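Local coordinates for phosphate-binding protein (Unidentified prokaryotic organism, PDB 3W9V) that binds inorganic phosphate as a secreted DING-type member of the PstS family of phosphate transport proteins, at residues L177-T180 against P181-G184; V105-S108 against V109-C113. The protein carries 1 engineered substitution. One frame throughout, in Å; residues are numbered along the deposited sequence. Where two conformers were deposited one is given.

Contact 1: residues L177-T180 against P181-G184; sequences LGLT and PLAG
L179 and L182 meet twice, once through their backbones and once through their side chains, and these two meetings make up most of the tight part of this surface loop. The amide N of L182, the fourth residue of the turn, donates to O of L179 at 2.8 Å and closes it; the bond is bent, with 143° at the hydrogen, and the donor stands above the carbonyl plane, 45° out of it. CB of L182 also approaches O of L179 to 3.3 Å. On the apolar side, CD2 of L179 touches CD1 of L182 at 3.8 Å, the two side chains crossing obliquely; similar first torsions, both near -70°, bring the branched ends together. P181 joins the tight side where its CD comes to 3.2 Å from O of G178. Its ring N, 3.2 Å from O of L179, has no hydrogen to give. Beyond the pair, L179 rests on F171 and A172 of a loop and on Y139 of strand 136-140, and L182 on V137 of the same strand, which ties the turn to the body of the protein.

The other side is looser. CG of P181 stays 4.4 Å from CB of L177, an open contact between residues that, like T180, are exposed to solvent. Four residues, L179 to L182, with T180 and proline P181 at the corners, thus form a type I beta turn.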
loop_
_atom_site.group_PDB
_atom_site.type_symbol
_atom_site.label_atom_id
_atom_site.label_comp_id
_atom_site.label_asym_id
_atom_site.label_seq_id
_atom_site.Cartn_x
_atom_site.Cartn_y
_atom_site.Cartn_z
ATOM N N LEU A 177 -4.170 0.794 -23.896
ATOM C CA LEU A 177 -4.626 1.786 -24.861
ATOM C C LEU A 177 -4.489 3.211 -24.330
ATOM O O LEU A 177 -4.973 4.160 -24.951
ATOM C CB LEU A 177 -6.074 1.498 -25.268
ATOM C CG LEU A 177 -6.286 0.149 -25.958
ATOM C CD1 LEU A 177 -7.768 -0.156 -26.122
ATOM C CD2 LEU A 177 -5.577 0.137 -27.306
ATOM N N GLY A 178 -3.836 3.354 -23.178
ATOM C CA GLY A 178 -3.551 4.659 -22.608
ATOM C C GLY A 178 -4.747 5.283 -21.918
ATOM O O GLY A 178 -5.808 4.658 -21.808
ATOM N N LEU A 179 -4.570 6.521 -21.458
ATOM C CA LEU A 179 -5.631 7.268 -20.789
ATOM C C LEU A 179 -6.561 7.964 -21.768
ATOM O O LEU A 179 -7.585 8.508 -21.371
ATOM C CB LEU A 179 -5.036 8.327 -19.866
ATOM C CG LEU A 179 -4.301 7.884 -18.604
ATOM C CD1 LEU A 179 -3.787 9.127 -17.903
ATOM C CD2 LEU A 179 -5.213 7.093 -17.676
ATOM N N THR A 180 -6.191 7.966 -23.043
ATOM C CA THR A 180 -6.996 8.628 -24.069
ATOM C C THR A 180 -8.491 8.256 -24.058
ATOM O O THR A 180 -9.334 9.137 -24.220
ATOM C CB THR A 180 -6.393 8.429 -25.479
ATOM O OG1 THR A 180 -5.007 8.798 -25.456
ATOM C CG2 THR A 180 -7.122 9.281 -26.504
ATOM N N PRO A 181 -8.831 6.965 -23.844
ATOM C CA PRO A 181 -10.259 6.629 -23.797
ATOM C C PRO A 181 -11.024 7.367 -22.702
ATOM O O PRO A 181 -12.243 7.501 -22.806
ATOM C CB PRO A 181 -10.251 5.126 -23.507
ATOM C CG PRO A 181 -8.980 4.650 -24.076
ATOM C CD PRO A 181 -7.996 5.749 -23.812
ATOM N N LEU A 182 -10.320 7.833 -21.671
ATOM C CA LEU A 182 -10.945 8.601 -20.601
ATOM C C LEU A 182 -11.051 10.071 -20.981
ATOM O O LEU A 182 -10.111 10.658 -21.519
ATOM C CB LEU A 182 -10.150 8.461 -19.300
ATOM C CG LEU A 182 -10.180 7.101 -18.598
ATOM C CD1 LEU A 182 -9.027 6.986 -17.614
ATOM C CD2 LEU A 182 -11.510 6.895 -17.888
ATOM N N ALA A 183 -12.198 10.667 -20.685
ATOM C CA ALA A 183 -12.403 12.084 -20.937
ATOM C C ALA A 183 -12.107 12.897 -19.684
ATOM O O ALA A 183 -12.742 12.706 -18.647
ATOM C CB ALA A 183 -13.826 12.338 -21.411
ATOM N N GLY A 184 -11.129 13.791 -19.789
ATOM C CA GLY A 184 -10.811 14.721 -18.724
ATOM C C GLY A 184 -10.357 14.107 -17.415
ATOM O O GLY A 184 -10.619 14.664 -16.355
#

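Contact 2: residues V105-S108 against V109-C113; sequences VDLS and VKELC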
loop_
_atom_site.group_PDB
_atom_site.type_symbol
_atom_site.label_atom_id
_atom_site.label_comp_id
_atom_site.label_asym_id
_atom_site.label_seq_id
_atom_site.Cartn_x
_atom_site.Cartn_y
_atom_site.Cartn_z
ATOM N N VAL A 105 -23.950 2.897 -3.979
ATOM C CA VAL A 105 -23.128 2.588 -5.136
ATOM C C VAL A 105 -22.357 1.317 -4.831
ATOM O O VAL A 105 -21.547 1.270 -3.903
ATOM C CB VAL A 105 -22.175 3.739 -5.487
ATOM C CG1 VAL A 105 -21.189 3.310 -6.570
ATOM C CG2 VAL A 105 -22.977 4.951 -5.932
ATOM N N ASP A 106 -22.647 0.276 -5.601
ATOM C CA ASP A 106 -22.062 -1.035 -5.395
ATOM C C ASP A 106 -21.547 -1.495 -6.747
ATOM O O ASP A 106 -22.327 -1.910 -7.605
ATOM C CB ASP A 106 -23.135 -1.992 -4.872
ATOM C CG ASP A 106 -22.582 -3.348 -4.479
ATOM O OD1 ASP A 106 -21.377 -3.601 -4.690
ATOM O OD2 ASP A 106 -23.372 -4.171 -3.961
ATOM N N LEU A 107 -20.237 -1.402 -6.946
ATOM C CA LEU A 107 -19.640 -1.757 -8.225
ATOM C C LEU A 107 -19.418 -3.252 -8.345
ATOM O O LEU A 107 -18.832 -3.870 -7.459
ATOM C CB LEU A 107 -18.289 -1.057 -8.378
ATOM C CG LEU A 107 -18.311 0.468 -8.394
ATOM C CD1 LEU A 107 -16.912 1.029 -8.205
ATOM C CD2 LEU A 107 -18.912 0.971 -9.696
ATOM N N SER A 108 -19.871 -3.845 -9.443
ATOM C CA SER A 108 -19.361 -5.157 -9.789
ATOM C C SER A 108 -17.916 -4.953 -10.215
ATOM O O SER A 108 -17.517 -3.840 -10.569
ATOM C CB SER A 108 -20.155 -5.766 -10.940
ATOM O OG SER A 108 -19.990 -5.000 -12.116
ATOM N N VAL A 109 -17.122 -6.010 -10.184
ATOM C CA VAL A 109 -15.756 -5.896 -10.668
ATOM C C VAL A 109 -15.741 -5.481 -12.145
ATOM O O VAL A 109 -14.925 -4.653 -12.550
ATOM C CB VAL A 109 -14.962 -7.192 -10.425
ATOM C CG1 VAL A 109 -13.600 -7.130 -11.102
ATOM C CG2 VAL A 109 -14.799 -7.429 -8.927
ATOM N N LYS A 110 -16.665 -6.022 -12.936
ATOM C CA LYS A 110 -16.759 -5.651 -14.350
ATOM C C LYS A 110 -17.025 -4.147 -14.525
ATOM O O LYS A 110 -16.427 -3.500 -15.384
ATOM C CB LYS A 110 -17.838 -6.486 -15.050
ATOM C CG LYS A 110 -18.067 -6.142 -16.525
ATOM C CD LYS A 110 -16.815 -6.339 -17.363
ATOM C CE LYS A 110 -17.105 -6.144 -18.845
ATOM N NZ LYS A 110 -15.848 -6.139 -19.644
ATOM N N GLU A 111 -17.913 -3.593 -13.700
ATOM C CA GLU A 111 -18.186 -2.155 -13.729
ATOM C C GLU A 111 -16.971 -1.330 -13.312
ATOM O O GLU A 111 -16.658 -0.323 -13.944
ATOM C CB GLU A 111 -19.397 -1.805 -12.857
ATOM C CG GLU A 111 -20.726 -2.165 -13.507
ATOM C CD GLU A 111 -21.896 -2.132 -12.545
ATOM O OE1 GLU A 111 -21.678 -2.005 -11.320
ATOM O OE2 GLU A 111 -23.044 -2.243 -13.032
ATOM N N LEU A 112 -16.301 -1.751 -12.237
ATOM C CA LEU A 112 -15.072 -1.094 -11.786
ATOM C C LEU A 112 -14.075 -1.022 -12.932
ATOM O O LEU A 112 -13.507 0.033 -13.218
ATOM C CB LEU A 112 -14.440 -1.859 -10.618
ATOM C CG LEU A 112 -13.073 -1.340 -10.151
ATOM C CD1 LEU A 112 -13.218 -0.095 -9.282
ATOM C CD2 LEU A 112 -12.285 -2.421 -9.423
ATOM N N CYS A 113 -13.875 -2.158 -13.591
ATOM C CA CYS A 113 -12.962 -2.241 -14.722
ATOM C C CYS A 113 -13.342 -1.270 -15.842
ATOM O O CYS A 113 -12.480 -0.609 -16.418
ATOM C CB CYS A 113 -12.913 -3.681 -15.236
ATOM S SG CYS A 113 -12.200 -4.832 -14.019
#
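A capping box starts helix 109-117: S108, at the N-cap, and E111 exchange hydrogen bonds between side chain and backbone. OG of S108 accepts from N of E111 at 3.0 Å, and chi1 of 64°, which sets OG between the backbone N and the carbonyl carbon, turns the hydroxyl oxygen to that amide. In return, N of S108 donates to OE1 of E111 at 3.2 Å; the bond is nearly straight at the hydrogen (166°), but the carboxylate is met from above its plane. Between the two arms, CG of E111 packs against OG of S108 at 3.2 Å. The first helical turn is closed by N of L112, which donates to O of S108 at 2.9 Å. K234 forms a salt bridge with OE1 of E111, and T127 N donates to OE2; the ammonium of K234 would probably favour the carboxylate form of E111. On the apolar flank V109 leans on F153 and K157 of helix 145-157. L112 has a second conformer, so its side-chain contacts with L107 and F153 are provisional. The arrangement is a strand-to-helix junction, the chain turning from strand 106-107 into helix 109-117 at the N-cap S108 and its capping box.

Along the chain contact 2 comes first, where strand 106-107 leads to helix 109-117, and contact 1 follows in the loop between helix 145-157 and strand 186-188. Their centres lie 19 Å apart, with nearest atoms about 8 Å apart and no direct touch, on the same side of the chain's centre and within the PBP-superfamily part of the chain. Strand 136-140, which supports the turn of contact 1, and helix 145-157, against which contact 2 packs, follow one another in the chain between them. The C113–C158 disulfide also anchors the contact 2 helix just beyond helix 145-157. Contact 2 thus starts a helix next to strand 106-107, which pairs with 231-237, whereas contact 1 is a surface turn on strand 136-140.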